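Local coordinates for Esterase/lipase (Lactobacillus rhamnosus, PDB 4N5H), which probably hydrolyses esters and may transfer acyl groups, as an esterase of the alpha/beta-hydrolase fold, at residues S122-W125 / L126-G130. The protein carries 1 engineered substitution. Sequence-based numbering, arbitrary orientation.
Sequences SLRW and LSHFG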
ATOM      1  N   SER A 122      31.570   1.487   3.246  1.00 11.96           N
ATOM      2  CA  SER A 122      30.643   0.768   2.346  1.00 11.98           C
ATOM      3  C   SER A 122      31.388   0.212   1.160  1.00 10.64           C
ATOM      4  O   SER A 122      31.114  -0.928   0.745  1.00 11.84           O
ATOM      5  CB  SER A 122      29.480   1.641   1.875  1.00 11.84           C
ATOM      6  OG  SER A 122      29.820   2.613   0.916  1.00 11.43           O
ATOM      7  N   LEU A 123      32.387   0.918   0.647  1.00 12.31           N
ATOM      8  CA  LEU A 123      33.176   0.379  -0.500  1.00 12.27           C
ATOM      9  C   LEU A 123      34.013  -0.824  -0.040  1.00 11.46           C
ATOM     10  O   LEU A 123      34.116  -1.815  -0.721  1.00 11.98           O
ATOM     11  CB  LEU A 123      34.154   1.439  -1.052  1.00 12.67           C
ATOM     12  CG  LEU A 123      33.556   2.767  -1.530  1.00 16.31           C
ATOM     13  CD1 LEU A 123      34.655   3.726  -1.976  1.00 16.62           C
ATOM     14  CD2 LEU A 123      32.654   2.572  -2.633  1.00 16.29           C
ATOM     15  N   ARG A 124      34.660  -0.712   1.140  1.00 11.97           N
ATOM     16  CA  ARG A 124      35.394  -1.788   1.715  1.00 12.99           C
ATOM     17  C   ARG A 124      34.534  -3.017   1.965  1.00 13.35           C
ATOM     18  O   ARG A 124      34.922  -4.121   1.645  1.00 14.30           O
ATOM     19  CB  ARG A 124      36.103  -1.384   3.011  1.00 14.60           C
ATOM     20  CG  ARG A 124      37.211  -2.357   3.392  1.00 19.41           C
ATOM     21  CD  ARG A 124      38.184  -1.771   4.492  1.00 22.07           C
ATOM     22  NE  ARG A 124      38.382  -0.324   4.292  1.00 25.59           N
ATOM     23  CZ  ARG A 124      39.211   0.225   3.408  1.00 33.86           C
ATOM     24  NH1 ARG A 124      40.070  -0.542   2.735  1.00 36.86           N
ATOM     25  NH2 ARG A 124      39.202   1.550   3.239  1.00 39.33           N
ATOM     26  N   TRP A 125      33.341  -2.835   2.531  1.00 11.86           N
ATOM     27  CA  TRP A 125      32.401  -3.918   2.649  1.00 11.89           C
ATOM     28  C   TRP A 125      32.156  -4.594   1.311  1.00 13.30           C
ATOM     29  O   TRP A 125      32.213  -5.824   1.177  1.00 13.03           O
ATOM     30  CB  TRP A 125      31.090  -3.388   3.228  1.00 12.59           C
ATOM     31  CG  TRP A 125      30.122  -4.487   3.590  1.00 13.24           C
ATOM     32  CD1 TRP A 125      29.960  -5.090   4.803  1.00 12.60           C
ATOM     33  CD2 TRP A 125      29.177  -5.089   2.725  1.00 12.85           C
ATOM     34  NE1 TRP A 125      28.988  -6.033   4.748  1.00 12.66           N
ATOM     35  CE2 TRP A 125      28.432  -6.018   3.498  1.00 12.63           C
ATOM     36  CE3 TRP A 125      28.826  -4.888   1.382  1.00 13.14           C
ATOM     37  CZ2 TRP A 125      27.443  -6.820   2.942  1.00 12.39           C
ATOM     38  CZ3 TRP A 125      27.809  -5.663   0.868  1.00 12.43           C
ATOM     39  CH2 TRP A 125      27.174  -6.634   1.619  1.00 12.61           C
ATOM     40  N   LEU A 126      31.879  -3.793   0.305  1.00 11.49           N
ATOM     41  CA  LEU A 126      31.598  -4.375  -1.015  1.00 10.80           C
ATOM     42  C   LEU A 126      32.831  -5.135  -1.557  1.00 12.03           C
ATOM     43  O   LEU A 126      32.687  -6.166  -2.250  1.00 12.35           O
ATOM     44  CB  LEU A 126      31.149  -3.272  -1.990  1.00 12.13           C
ATOM     45  CG  LEU A 126      30.452  -3.772  -3.274  1.00 11.99           C
ATOM     46  CD1 LEU A 126      29.101  -4.387  -2.997  1.00 12.70           C
ATOM     47  CD2 LEU A 126      30.250  -2.560  -4.222  1.00 13.67           C
ATOM     48  N   SER A 127      34.024  -4.627  -1.294  1.00 12.59           N
ATOM     49  CA  SER A 127      35.211  -5.340  -1.771  1.00 13.35           C
ATOM     50  C   SER A 127      35.326  -6.704  -1.117  1.00 14.06           C
ATOM     51  O   SER A 127      35.843  -7.598  -1.725  1.00 14.88           O
ATOM     52  CB  SER A 127      36.497  -4.502  -1.500  1.00 14.38           C
ATOM     53  OG  SER A 127      36.862  -4.534  -0.149  1.00 15.71           O
ATOM     54  N   HIS A 128      34.844  -6.904   0.110  1.00 13.24           N
ATOM     55  CA  HIS A 128      34.892  -8.176   0.824  1.00 13.53           C
ATOM     56  C   HIS A 128      33.737  -9.116   0.402  1.00 14.03           C
ATOM     57  O   HIS A 128      33.933 -10.344   0.289  1.00 14.01           O
ATOM     58  CB  HIS A 128      34.782  -7.957   2.342  1.00 15.78           C
ATOM     59  CG  HIS A 128      35.925  -7.191   2.909  1.00 19.51           C
ATOM     60  ND1 HIS A 128      35.851  -6.460   4.099  1.00 26.45           N
ATOM     61  CD2 HIS A 128      37.122  -6.929   2.392  1.00 21.68           C
ATOM     62  CE1 HIS A 128      37.036  -5.952   4.356  1.00 24.83           C
ATOM     63  NE2 HIS A 128      37.822  -6.206   3.328  1.00 27.65           N
ATOM     64  N   PHE A 129      32.527  -8.567   0.248  1.00 13.68           N
ATOM     65  CA  PHE A 129      31.309  -9.345   0.142  1.00 12.81           C
ATOM     66  C   PHE A 129      30.605  -9.285  -1.188  1.00 13.58           C
ATOM     67  O   PHE A 129      29.680 -10.051  -1.477  1.00 14.05           O
ATOM     68  CB  PHE A 129      30.381  -8.978   1.352  1.00 14.89           C
ATOM     69  CG  PHE A 129      31.053  -9.162   2.656  1.00 14.72           C
ATOM     70  CD1 PHE A 129      31.353  -8.079   3.415  1.00 14.25           C
ATOM     71  CD2 PHE A 129      31.508 -10.401   3.065  1.00 16.30           C
ATOM     72  CE1 PHE A 129      32.075  -8.156   4.593  1.00 15.71           C
ATOM     73  CE2 PHE A 129      32.208 -10.506   4.249  1.00 17.11           C
ATOM     74  CZ  PHE A 129      32.491  -9.380   5.029  1.00 17.33           C
ATOM     75  N   GLY A 130      30.945  -8.309  -2.056  1.00 12.69           N
ATOM     76  CA  GLY A 130      30.251  -8.102  -3.283  1.00 12.57           C
ATOM     77  C   GLY A 130      30.439  -9.235  -4.274  1.00 11.74           C
ATOM     78  O   GLY A 130      29.409  -9.753  -4.842  1.00 12.09           O
TER
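The carbonyl oxygen of Arg124 is gripped twice from the next turn of helix 112-129. Ser127 OG donates to Arg124 O at 2.7 Å, reaching back because chi1 of 75° sets the hydroxyl between its own backbone N and carbonyl carbon; His128 N gives the longer helical bond to the same oxygen, 3.2 Å. The imidazole of His128 also lies across this oxygen, with Arg124 O 3.4 Å above the ring plane and over its centre. Alongside, His128 CE1 rests 3.7 Å from Arg124 CG, while the Arg124 chain, bent at chi3, runs on beside the imidazole, and its guanidinium hydrogen-bonds the carbonyl oxygens of Ser171 and Arg172.

One residue on, Trp125 and Phe129 cross at about a right angle. Phe129 presents its edge to the indole face in a tilted edge-to-face pair, planes 53° apart, with Phe129 CD1 3.4 Å from Trp125 NE1. Phe129 CB meanwhile sits over the six-membered ring of Trp125, 3.9 Å from the centroid, a CH-pi contact. With Trp125 CG anti to the backbone N (chi1 -171°) and so beside the carbonyl carbon, the indole leans along the helix toward Phe129. Phe129 N closes the turn on Trp125 O at 2.9 Å. His275 of a second subunit meets both rings, and Tyr41 of the same chain adjoins the indole. Leu126 instead packs on Ile70 and Met100, joining the helix to the central sheet of the alpha/beta-hydrolase fold.

The chemistry thus divides this last part of the helix: doubled bonding to Arg124 O ties down the polar side, whereas the paired aromatics carry the helix into the subunit interface.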